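Local coordinates for protein alpha-L-rhamnosidase (Aspergillus terreus, PDB 6GSZ) that probably hydrolyses terminal non-reducing alpha-L-rhamnose residues of alpha-L-rhamnosides, at residues W581-A586 with G592-N597; T471-A476 with T694-T699; A652-T657 with V682-Q687; R741-L746 with S750-Q755. All coordinates share one frame; numbering follows the deposited sequence.

Contact 1 (W581-A586 with G592-N597); sequences WLDPKA and GDATTN. With CA (calcium ion), chain B; MAN (alpha-D-mannopyranose), chain F; NAG (2-acetamido-2-deoxy-beta-D-glucopyranose), chain E; BGC (beta-D-glucopyranose), chain C.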
# COMPACT_ATOMS: atom_id res chain seq x y z
N TRP A 581 17.64 6.23 11.42
CA TRP A 581 17.58 4.82 11.74
C TRP A 581 18.31 3.99 10.68
O TRP A 581 18.10 4.19 9.51
CB TRP A 581 16.09 4.47 11.83
CG TRP A 581 15.74 3.08 12.27
CD1 TRP A 581 15.26 2.07 11.47
CD2 TRP A 581 15.83 2.55 13.60
NE1 TRP A 581 15.04 0.95 12.24
CE2 TRP A 581 15.37 1.22 13.53
CE3 TRP A 581 16.21 3.08 14.85
CZ2 TRP A 581 15.27 0.41 14.67
CZ3 TRP A 581 16.16 2.26 15.96
CH2 TRP A 581 15.67 0.95 15.86
N LEU A 582 19.14 3.02 11.12
CA LEU A 582 19.76 2.04 10.24
C LEU A 582 20.78 2.69 9.30
O LEU A 582 21.09 2.16 8.26
CB LEU A 582 18.69 1.21 9.50
CG LEU A 582 18.09 0.07 10.33
CD1 LEU A 582 16.94 -0.59 9.59
CD2 LEU A 582 19.16 -0.93 10.72
N ASP A 583 21.39 3.79 9.77
CA ASP A 583 22.67 4.27 9.23
C ASP A 583 23.55 3.03 9.11
O ASP A 583 23.60 2.25 10.06
CB ASP A 583 23.25 5.33 10.19
CG ASP A 583 24.64 5.88 9.91
OD1 ASP A 583 25.45 5.17 9.26
OD2 ASP A 583 24.88 7.01 10.37
N PRO A 584 24.23 2.76 7.98
CA PRO A 584 25.03 1.54 7.86
C PRO A 584 26.18 1.41 8.88
O PRO A 584 26.68 0.29 9.10
CB PRO A 584 25.59 1.61 6.44
CG PRO A 584 25.53 3.06 6.08
CD PRO A 584 24.30 3.60 6.78
N LYS A 585 26.59 2.50 9.51
CA LYS A 585 27.62 2.49 10.53
C LYS A 585 27.05 2.24 11.94
O LYS A 585 27.84 2.04 12.87
CB LYS A 585 28.39 3.81 10.53
CG LYS A 585 29.14 4.16 9.25
CD LYS A 585 30.36 3.38 9.00
CE LYS A 585 31.21 4.06 7.94
NZ LYS A 585 32.06 3.08 7.24
N ALA A 586 25.72 2.25 12.11
CA ALA A 586 25.16 1.94 13.43
C ALA A 586 25.45 0.48 13.78
O ALA A 586 25.44 -0.39 12.90
CB ALA A 586 23.68 2.22 13.46
N GLY A 592 19.55 2.83 16.11
CA GLY A 592 19.41 4.27 16.27
C GLY A 592 20.71 5.00 16.57
O GLY A 592 20.75 6.24 16.59
N ASP A 593 21.81 4.27 16.74
CA ASP A 593 23.11 4.90 17.14
C ASP A 593 23.83 5.37 15.87
O ASP A 593 24.76 4.77 15.42
CB ASP A 593 23.90 3.93 18.00
CG ASP A 593 25.23 4.47 18.50
OD1 ASP A 593 25.43 5.69 18.56
OD2 ASP A 593 26.10 3.65 18.84
N ALA A 594 23.32 6.47 15.30
CA ALA A 594 23.73 6.97 13.99
C ALA A 594 24.92 7.90 14.13
O ALA A 594 25.24 8.44 15.21
CB ALA A 594 22.59 7.68 13.31
N THR A 595 25.51 8.17 12.96
CA THR A 595 26.64 9.11 12.85
C THR A 595 26.18 10.58 12.78
O THR A 595 27.02 11.49 12.80
CB THR A 595 27.55 8.78 11.66
OG1 THR A 595 26.79 8.93 10.46
CG2 THR A 595 28.16 7.40 11.75
N THR A 596 24.88 10.80 12.64
CA THR A 596 24.30 12.14 12.60
C THR A 596 23.47 12.36 13.86
O THR A 596 22.66 11.50 14.22
CB THR A 596 23.41 12.33 11.37
OG1 THR A 596 24.12 11.90 10.21
CG2 THR A 596 22.99 13.78 11.18
N ASN A 597 23.65 13.50 14.52
CA ASN A 597 22.94 13.85 15.75
C ASN A 597 21.41 13.76 15.52
O ASN A 597 20.87 14.28 14.53
CB ASN A 597 23.36 15.23 16.24
CG ASN A 597 22.67 15.65 17.51
OD1 ASN A 597 21.51 16.08 17.48
ND2 ASN A 597 23.37 15.47 18.62
CA CA B . 27.76 5.29 18.79
C1 MAN F . 31.33 -1.51 11.29
C2 MAN F . 30.58 -0.43 12.07
C3 MAN F . 29.24 -1.00 12.56
C4 MAN F . 28.41 -1.52 11.37
C5 MAN F . 29.26 -2.50 10.56
C6 MAN F . 28.57 -2.92 9.30
O2 MAN F . 30.41 0.70 11.23
O3 MAN F . 28.55 -0.05 13.41
O4 MAN F . 27.19 -2.25 11.80
O5 MAN F . 30.56 -2.01 10.18
O6 MAN F . 29.49 -3.76 8.64
C1 NAG E . 27.59 15.53 15.79
C2 NAG E . 28.56 14.71 16.60
C3 NAG E . 28.39 14.96 18.10
C4 NAG E . 28.33 16.44 18.48
C5 NAG E . 27.25 17.12 17.60
C6 NAG E . 27.04 18.61 17.89
C7 NAG E . 27.12 12.67 16.52
C8 NAG E . 27.09 11.23 16.17
N2 NAG E . 28.31 13.31 16.27
O3 NAG E . 29.44 14.31 18.75
O4 NAG E . 27.78 16.52 19.79
O5 NAG E . 27.59 16.90 16.24
O6 NAG E . 28.29 19.29 17.71
O7 NAG E . 26.08 13.15 17.00
C2 BGC C . 10.43 -0.20 11.03
C3 BGC C . 11.04 1.04 11.61
C4 BGC C . 11.09 1.15 13.12
C5 BGC C . 11.66 -0.11 13.56
C6 BGC C . 11.77 0.02 15.07
C1 BGC C . 11.01 -1.43 11.73
O1 BGC C . 10.52 -2.58 11.07
O2 BGC C . 10.93 -0.44 9.74
O3 BGC C . 10.23 2.05 11.30
O4 BGC C . 11.81 2.28 13.68
O5 BGC C . 10.94 -1.31 13.15
O6 BGC C . 12.19 -1.25 15.59
O HOH W 1 23.50 9.29 9.75
O HOH W 2 28.15 7.17 16.67
O HOH W 3 29.67 6.12 19.40
O HOH W 4 28.32 3.35 17.55
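Asp-583 OD2 is gripped three times: by Thr-595 OG1 at 2.7 Å, by Thr-595 N at 2.9 Å and by a water. The bonds draw together the two arms of the loop between helices 545-562 and 598-619 in the six-hairpin glycosidase domain. OG1 uses the syn lone pair of OD2, whereas the Thr-595 N-H comes from 42° above the carboxylate plane; the water donates to OD2 and accepts from Thr-596 OG1, which is also hydrogen-bonded to Thr-655 OG1. Aspartate suits the place because its other oxygen, OD1, accepts the Lys-585 N-H in an Asx turn, fixing the carboxylate within the type I turn 583-586. With CG anti to the backbone N (chi1 175°), the Asp-583 side chain crosses that of Thr-595 at about a right angle.

Ala-586 is small enough for its CB to rest 3.4 Å from Asp-593 O. The backbone N of Gly-592 lies 3.4 Å from Trp-581 CZ3. One face of that indole packs on O4 of the bound glucose; hydrogen bonds to the sugar come from other residues, among them Asp-460, Trp-527 and His-761. A glycan mannose donates from O4 to Ala-586 O, while a calcium ion is bound by both Asp-593 oxygens, OD1 at 2.4 Å and OD2 at 2.3 Å.

Contact 2 (T471-A476 with T694-T699); sequences TGDIHA and TGFAGT. With BGC (beta-D-glucopyranose), chain C.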
# COMPACT_ATOMS: atom_id res chain seq x y z
N THR A 471 4.95 4.40 10.67
CA THR A 471 4.71 5.73 10.09
C THR A 471 5.92 6.27 9.31
O THR A 471 5.78 6.83 8.24
CB THR A 471 4.23 6.66 11.21
OG1 THR A 471 5.13 6.63 12.33
CG2 THR A 471 2.83 6.29 11.63
N GLY A 472 7.13 6.13 9.87
CA GLY A 472 8.28 6.70 9.21
C GLY A 472 8.54 6.03 7.87
O GLY A 472 8.92 6.68 6.87
N ASP A 473 8.36 4.71 7.77
CA ASP A 473 8.68 3.97 6.58
C ASP A 473 7.81 4.47 5.40
O ASP A 473 8.31 4.65 4.30
CB ASP A 473 8.49 2.46 6.77
CG ASP A 473 9.27 1.84 7.92
OD1 ASP A 473 9.23 2.42 9.03
OD2 ASP A 473 9.93 0.80 7.67
N ILE A 474 6.50 4.65 5.64
CA ILE A 474 5.63 5.09 4.58
C ILE A 474 5.89 6.57 4.24
O ILE A 474 5.74 6.96 3.10
CB ILE A 474 4.15 4.73 4.82
CG1 ILE A 474 3.28 5.07 3.61
CG2 ILE A 474 3.61 5.35 6.08
CD1 ILE A 474 3.70 4.36 2.32
N HIS A 475 6.29 7.36 5.23
CA HIS A 475 6.69 8.73 4.95
C HIS A 475 7.82 8.71 3.91
O HIS A 475 7.78 9.43 2.89
CB HIS A 475 7.05 9.46 6.24
CG HIS A 475 7.35 10.92 6.09
ND1 HIS A 475 7.80 11.66 7.17
CD2 HIS A 475 7.36 11.75 5.03
CE1 HIS A 475 8.04 12.92 6.77
NE2 HIS A 475 7.76 12.99 5.47
N ALA A 476 8.85 7.91 4.14
CA ALA A 476 10.00 7.84 3.24
C ALA A 476 9.64 7.28 1.86
O ALA A 476 10.15 7.75 0.84
CB ALA A 476 11.09 6.98 3.86
N THR A 694 23.59 6.78 4.34
CA THR A 694 22.34 7.27 4.94
C THR A 694 21.52 6.12 5.55
O THR A 694 21.50 5.04 5.00
CB THR A 694 21.54 7.99 3.85
OG1 THR A 694 21.40 7.13 2.71
CG2 THR A 694 22.16 9.31 3.42
N GLY A 695 20.78 6.45 6.62
CA GLY A 695 19.69 5.61 7.12
C GLY A 695 18.34 6.07 6.61
O GLY A 695 18.23 6.69 5.54
N PHE A 696 17.28 5.86 7.41
CA PHE A 696 15.92 6.11 6.94
C PHE A 696 15.69 7.61 6.73
O PHE A 696 14.79 7.97 5.99
CB PHE A 696 14.88 5.50 7.90
CG PHE A 696 14.58 4.02 7.79
CD1 PHE A 696 15.52 3.12 7.31
CD2 PHE A 696 13.36 3.54 8.19
CE1 PHE A 696 15.26 1.76 7.24
CE2 PHE A 696 13.10 2.17 8.14
CZ PHE A 696 14.03 1.29 7.65
N ALA A 697 16.43 8.44 7.49
CA ALA A 697 16.18 9.89 7.39
C ALA A 697 16.73 10.47 6.08
O ALA A 697 16.18 11.43 5.59
CB ALA A 697 16.79 10.63 8.57
N GLY A 698 17.86 9.91 5.61
CA GLY A 698 18.58 10.48 4.48
C GLY A 698 18.33 9.76 3.15
O GLY A 698 18.43 10.37 2.09
N THR A 699 18.04 8.46 3.18
CA THR A 699 18.12 7.64 1.96
C THR A 699 17.12 8.09 0.89
O THR A 699 17.50 8.28 -0.30
CB THR A 699 17.92 6.17 2.28
OG1 THR A 699 19.01 5.76 3.12
CG2 THR A 699 17.94 5.33 1.02
C2 BGC C . 10.43 -0.20 11.03
C3 BGC C . 11.04 1.04 11.61
C4 BGC C . 11.09 1.15 13.12
C5 BGC C . 11.66 -0.11 13.56
C6 BGC C . 11.77 0.02 15.07
C1 BGC C . 11.01 -1.43 11.73
O1 BGC C . 10.52 -2.58 11.07
O2 BGC C . 10.93 -0.44 9.74
O3 BGC C . 10.23 2.05 11.30
O4 BGC C . 11.81 2.28 13.68
O5 BGC C . 10.94 -1.31 13.15
O6 BGC C . 12.19 -1.25 15.59
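Asp-473 and Phe-696 meet through van der Waals contact between a carboxylate and an aromatic ring, with no hydrogen bond joining the two segments. OD2 of Asp-473 approaches CE2 of Phe-696 to 3.5 Å, while OD1 lies further off, at the ring edge and in its plane. Carboxylate and ring stand almost perpendicular, at 89°. Alanine is small enough one turn further along helix 471-484 for Ala-476 CB to sit 4.4 Å from Phe-696 O.

Hydrogen bonds fix each partner separately. The carboxylate of Asp-473 takes two from the bound glucose, O3 to OD1 at 2.5 Å and O2 to OD2 at 2.6 Å, so a two-oxygen acid matches a pair of neighbouring hydroxyls. On the loop side, Thr-694 OG1 donates to Thr-699 OG1, which donates in turn to Gly-695 O at 2.7 Å; that carbonyl also receives Gly-698 N and Thr-699 N. Asp-580 accepts the N-H groups of Gly-695 and Ala-697, and that of Gly-698 as well, which it shares with Gly-695 O.

Among apolar contacts, Gly-698, lacking a side chain, lets Thr-694 CG2 come 3.9 Å from its CA. The Phe-696 ring also meets Trp-581 edge-to-face. Acid gripping vicinal hydroxyls beside aromatic walls is typical of a glycosidase sugar pocket, here in the six-hairpin, (alpha/alpha)6-barrel domain.

Contact 3 (A652-T657 with V682-Q687); sequences ANETQT and VNIIKQ. With NAG (2-acetamido-2-deoxy-beta-D-glucopyranose), chain E.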
# COMPACT_ATOMS: atom_id res chain seq x y z
N ALA A 652 27.34 20.49 11.97
CA ALA A 652 27.83 19.89 13.20
C ALA A 652 28.32 18.45 12.94
O ALA A 652 29.35 18.03 13.50
CB ALA A 652 26.74 19.92 14.26
N ASN A 653 27.61 17.73 12.08
CA ASN A 653 28.05 16.41 11.58
C ASN A 653 28.12 16.44 10.05
O ASN A 653 27.10 16.55 9.37
CB ASN A 653 27.11 15.29 12.05
CG ASN A 653 26.78 15.37 13.51
OD1 ASN A 653 25.62 15.41 13.86
ND2 ASN A 653 27.81 15.41 14.37
N GLU A 654 29.34 16.33 9.52
CA GLU A 654 29.57 16.32 8.07
C GLU A 654 29.47 14.88 7.55
O GLU A 654 30.45 14.22 7.26
CB GLU A 654 30.92 16.96 7.76
CG GLU A 654 30.95 18.48 7.93
CD GLU A 654 30.56 19.27 6.68
OE1 GLU A 654 31.09 18.94 5.62
OE2 GLU A 654 29.66 20.18 6.80
N THR A 655 28.23 14.41 7.48
CA THR A 655 27.83 13.08 7.07
C THR A 655 26.87 13.20 5.90
O THR A 655 26.38 14.29 5.58
CB THR A 655 27.13 12.37 8.22
OG1 THR A 655 25.95 13.11 8.58
CG2 THR A 655 28.03 12.20 9.43
N GLN A 656 26.62 12.09 5.22
CA GLN A 656 25.72 12.11 4.10
C GLN A 656 24.36 12.68 4.54
O GLN A 656 23.81 13.54 3.85
CB GLN A 656 25.61 10.74 3.45
CG GLN A 656 26.89 10.34 2.73
CD GLN A 656 26.75 9.04 1.98
OE1 GLN A 656 25.65 8.65 1.56
NE2 GLN A 656 27.88 8.34 1.84
N THR A 657 23.79 12.17 5.64
CA THR A 657 22.49 12.69 6.09
C THR A 657 22.61 14.13 6.63
O THR A 657 21.72 14.96 6.38
CB THR A 657 21.87 11.76 7.13
OG1 THR A 657 21.61 10.53 6.46
CG2 THR A 657 20.61 12.31 7.75
N VAL A 682 29.51 15.66 -2.05
CA VAL A 682 30.05 14.84 -3.15
C VAL A 682 31.43 14.30 -2.75
O VAL A 682 31.74 13.13 -3.05
CB VAL A 682 30.11 15.63 -4.47
CG1 VAL A 682 30.92 14.89 -5.53
CG2 VAL A 682 28.72 15.95 -4.98
N ASN A 683 32.25 15.13 -2.10
CA ASN A 683 33.59 14.73 -1.68
C ASN A 683 33.51 13.60 -0.65
O ASN A 683 34.29 12.63 -0.78
CB ASN A 683 34.39 15.92 -1.13
CG ASN A 683 35.82 15.54 -0.82
OD1 ASN A 683 36.55 15.13 -1.71
ND2 ASN A 683 36.20 15.65 0.44
N ILE A 684 32.62 13.72 0.35
CA ILE A 684 32.44 12.66 1.39
C ILE A 684 32.01 11.35 0.72
O ILE A 684 32.51 10.28 1.10
CB ILE A 684 31.42 13.12 2.46
CG1 ILE A 684 32.06 14.13 3.42
CG2 ILE A 684 30.83 11.92 3.19
CD1 ILE A 684 31.07 15.13 4.00
N ILE A 685 31.09 11.43 -0.25
CA ILE A 685 30.61 10.26 -0.97
C ILE A 685 31.77 9.61 -1.74
O ILE A 685 31.95 8.40 -1.71
CB ILE A 685 29.43 10.65 -1.87
CG1 ILE A 685 28.21 11.00 -1.02
CG2 ILE A 685 29.15 9.58 -2.91
CD1 ILE A 685 27.10 11.74 -1.78
N LYS A 686 32.56 10.43 -2.44
CA LYS A 686 33.70 9.94 -3.24
C LYS A 686 34.74 9.26 -2.34
O LYS A 686 35.27 8.18 -2.69
CB LYS A 686 34.27 11.07 -4.10
CG LYS A 686 35.50 10.71 -4.91
CD LYS A 686 36.06 11.88 -5.72
CE LYS A 686 37.33 11.48 -6.46
NZ LYS A 686 37.76 12.48 -7.47
N GLN A 687 35.02 9.85 -1.17
CA GLN A 687 36.01 9.31 -0.24
C GLN A 687 35.49 8.01 0.39
O GLN A 687 36.27 7.20 0.81
CB GLN A 687 36.40 10.37 0.79
CG GLN A 687 37.15 11.55 0.19
CD GLN A 687 38.29 11.20 -0.74
OE1 GLN A 687 38.35 11.63 -1.90
NE2 GLN A 687 39.23 10.41 -0.23
C1 NAG E . 27.59 15.53 15.79
C2 NAG E . 28.56 14.71 16.60
C3 NAG E . 28.39 14.96 18.10
C4 NAG E . 28.33 16.44 18.48
C5 NAG E . 27.25 17.12 17.60
C6 NAG E . 27.04 18.61 17.89
C7 NAG E . 27.12 12.67 16.52
C8 NAG E . 27.09 11.23 16.17
N2 NAG E . 28.31 13.31 16.27
O3 NAG E . 29.44 14.31 18.75
O4 NAG E . 27.78 16.52 19.79
O5 NAG E . 27.59 16.90 16.24
O6 NAG E . 28.29 19.29 17.71
O7 NAG E . 26.08 13.15 17.00
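Ile-684 pushes its CD1 methyl against the backbone of Glu-654, 3.4 Å from Glu-654 O. The contact is a helix-to-helix junction of the six-hairpin domain, where the start of helix 656-664 and the residues just before it meet the last turn and a half of helix 671-687. Isoleucine suits this place because its longer branch spans the gap: CG1 lies anti to the carbonyl carbon (chi1 -76°), and CD1 carries on to the loop. Side chains of Ile-684 and Glu-654 cross at about a right angle.

Glu-654 is folded at its second torsion (chi2 -89°). The bend lets the carboxylate face two ways: OE2 accepts the Met-651 N-H of its own loop, and OE1 forms a salt bridge with Arg-680 of helix 671-687. Glu-654 OE1 also lies 4.1 Å from Ile-684 CD1.

Gln-656 is, by contrast, extended beyond CG. Its CD passes 3.9 Å from Ile-685 CG1, the two side chains crossing at about a right angle, and CG is 4.3 Å from Ile-684 CG2. Glutamine suits the place because CG and its amide group pack on the isoleucines while its polar atoms are bonded, OE1 to Gly-693 N and NE2 to Lys-691 O.

Thr-655, the N-cap, bonds Gly-658 N through OG1. It also completes an Asn-X-Thr sequon with Asn-653 and Glu-654, and Asn-653 ND2 is joined covalently to C1 of N-acetylglucosamine at 1.4 Å.

Contact 4 (R741-L746 with S750-Q755); sequences RWDSML and SINPGQ. With NAG (2-acetamido-2-deoxy-beta-D-glucopyranose), chain D.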
# COMPACT_ATOMS: atom_id res chain seq x y z
N ARG A 741 17.96 -3.72 6.28
CA ARG A 741 19.29 -3.24 6.48
C ARG A 741 20.05 -3.27 5.14
O ARG A 741 19.86 -4.16 4.32
CB ARG A 741 20.06 -4.18 7.39
CG ARG A 741 19.43 -4.36 8.76
CD ARG A 741 20.12 -5.45 9.54
NE ARG A 741 19.72 -5.49 10.95
CZ ARG A 741 20.17 -4.67 11.91
NH1 ARG A 741 21.15 -3.78 11.66
NH2 ARG A 741 19.63 -4.74 13.12
N TRP A 742 20.97 -2.32 4.96
CA TRP A 742 21.86 -2.40 3.79
C TRP A 742 22.49 -3.80 3.74
O TRP A 742 22.59 -4.45 2.66
CB TRP A 742 22.91 -1.27 3.81
CG TRP A 742 22.29 0.09 3.73
CD1 TRP A 742 22.20 1.03 4.70
CD2 TRP A 742 21.69 0.65 2.57
NE1 TRP A 742 21.55 2.15 4.23
CE2 TRP A 742 21.20 1.92 2.94
CE3 TRP A 742 21.45 0.17 1.27
CZ2 TRP A 742 20.59 2.77 2.02
CZ3 TRP A 742 20.84 1.01 0.37
CH2 TRP A 742 20.38 2.27 0.76
N ASP A 743 22.84 -4.30 4.92
CA ASP A 743 23.56 -5.59 5.06
C ASP A 743 22.67 -6.63 5.77
O ASP A 743 23.16 -7.34 6.65
CB ASP A 743 24.89 -5.38 5.83
CG ASP A 743 24.75 -4.71 7.19
OD1 ASP A 743 23.61 -4.26 7.54
OD2 ASP A 743 25.77 -4.52 7.86
N SER A 744 21.40 -6.79 5.38
CA SER A 744 20.58 -7.83 6.03
C SER A 744 21.27 -9.18 5.86
O SER A 744 21.18 -10.03 6.74
CB SER A 744 19.17 -7.87 5.50
OG SER A 744 18.35 -6.87 6.09
N MET A 745 21.90 -9.40 4.70
CA MET A 745 22.83 -10.54 4.51
C MET A 745 24.25 -9.99 4.33
O MET A 745 24.44 -8.99 3.61
CB MET A 745 22.47 -11.36 3.27
CG MET A 745 23.30 -12.62 3.04
SD MET A 745 22.57 -13.68 1.74
CE MET A 745 21.16 -14.35 2.65
N LEU A 746 25.23 -10.64 4.97
CA LEU A 746 26.63 -10.27 4.85
C LEU A 746 27.22 -10.94 3.61
O LEU A 746 26.67 -11.87 3.04
CB LEU A 746 27.34 -10.68 6.14
CG LEU A 746 26.68 -10.23 7.44
CD1 LEU A 746 27.49 -10.70 8.63
CD2 LEU A 746 26.50 -8.71 7.49
N SER A 750 25.99 -15.15 5.39
CA SER A 750 25.44 -15.15 6.76
C SER A 750 24.45 -14.00 6.94
O SER A 750 24.64 -12.93 6.36
CB SER A 750 26.54 -15.03 7.78
OG SER A 750 27.29 -16.23 7.82
N ILE A 751 23.41 -14.24 7.75
CA ILE A 751 22.43 -13.22 8.07
C ILE A 751 23.04 -12.27 9.10
O ILE A 751 23.80 -12.67 9.95
CB ILE A 751 21.09 -13.85 8.52
CG1 ILE A 751 20.50 -14.74 7.43
CG2 ILE A 751 20.08 -12.79 8.97
CD1 ILE A 751 19.24 -15.50 7.88
N ASN A 752 22.72 -10.98 8.97
CA ASN A 752 23.12 -9.98 9.93
C ASN A 752 22.81 -10.50 11.34
O ASN A 752 21.72 -11.03 11.57
CB ASN A 752 22.38 -8.68 9.68
CG ASN A 752 22.93 -7.53 10.48
OD1 ASN A 752 22.80 -7.47 11.70
ND2 ASN A 752 23.54 -6.58 9.77
N PRO A 753 23.72 -10.34 12.33
CA PRO A 753 23.46 -10.87 13.67
C PRO A 753 22.37 -10.12 14.44
O PRO A 753 21.88 -10.61 15.44
CB PRO A 753 24.83 -10.73 14.36
CG PRO A 753 25.47 -9.53 13.67
CD PRO A 753 25.06 -9.70 12.21
N GLY A 754 21.98 -8.95 13.94
CA GLY A 754 20.95 -8.22 14.61
C GLY A 754 19.65 -9.01 14.69
O GLY A 754 19.24 -9.63 13.73
N GLN A 755 18.99 -8.91 15.84
CA GLN A 755 17.77 -9.63 16.09
C GLN A 755 16.67 -9.11 15.14
O GLN A 755 15.74 -9.84 14.76
CB GLN A 755 17.31 -9.47 17.55
C1 NAG D . 30.64 -14.44 7.41
C2 NAG D . 31.42 -15.17 8.45
C3 NAG D . 31.48 -14.36 9.73
C4 NAG D . 31.92 -12.92 9.47
C5 NAG D . 30.95 -12.29 8.47
C6 NAG D . 31.19 -10.84 8.04
C7 NAG D . 31.22 -17.58 7.99
C8 NAG D . 30.49 -18.82 8.40
N2 NAG D . 30.81 -16.47 8.64
O3 NAG D . 32.47 -15.02 10.53
O4 NAG D . 31.95 -12.22 10.73
O5 NAG D . 31.09 -13.08 7.29
O6 NAG D . 32.46 -10.67 7.40
O7 NAG D . 32.12 -17.62 7.15
O HOH W 5 25.49 -4.45 10.64
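Leu-746 N donates to Ser-750 O at 2.7 Å, and Asn-752 N donates to Ser-744 O at 2.9 Å. The two bonds flank Met-745 and Ile-751, whose CB atoms point away from the opposite segment, though Met-745 CG and Ile-751 CG2 still brush its backbone. Their own polar groups turn elsewhere: Met-745 O to Tyr-729 OH and Ile-751 N to Glu-361 OE2.

Asn-752 uses both ends of its amide. Its ND2 donates to Asp-743 O at 3.2 Å, with that oxygen close to the amide plane, and to a water that in turn donates to Asp-743 OD2 at 2.8 Å. Its OD1 accepts Gly-754 N at 2.8 Å, in the carbonyl plane and on a lone pair, which makes an Asx turn. Asparagine serves both ends because one planar amide supplies donor and acceptor together.

The pairing is a single antiparallel beta bridge with a non-hydrogen-bonded pair, 745 with 751, in the loop between helices 727-732 and 768-775 of the six-hairpin domain.

Against the Asn-752 amide lies the Arg-741 guanidinium, with OD1 over one face and the planes 18° apart. The arginine's hydrogens go elsewhere, NE to Met-756 O and NH2 to Ala-588 O, and Gly-754 has no side chain to obstruct NH2, 4.0 Å from its CA. Arg-741 N is taken by Ser-744 OG, which also bonds Ser-758 O. At the outer end Leu-746 CD1 packs on Pro-753 CD and, at 3.7 Å, on C6 of an N-acetylglucosamine.

How the contacts relate
Contact 2 opens first, at 471-476, and closes a loop of more than two hundred residues at 694-699. Within that span contact 1 closes a short loop before helix 598-619, and contact 3 then joins helix 656-664 to helix 671-687; the two follow one another in series. Contact 4 comes later, in a tight loop after helix 727-732, and none of the loops cross. In space the segments meet again: Trp-581 O with Phe-696 N joins contacts 1 and 2, Thr-596 with Thr-655 joins 1 and 3, and Thr-694 O with Trp-742 NE1 joins 2 and 4. Together they run from the sugar pocket to the glycan-bearing rim of the six-hairpin domain.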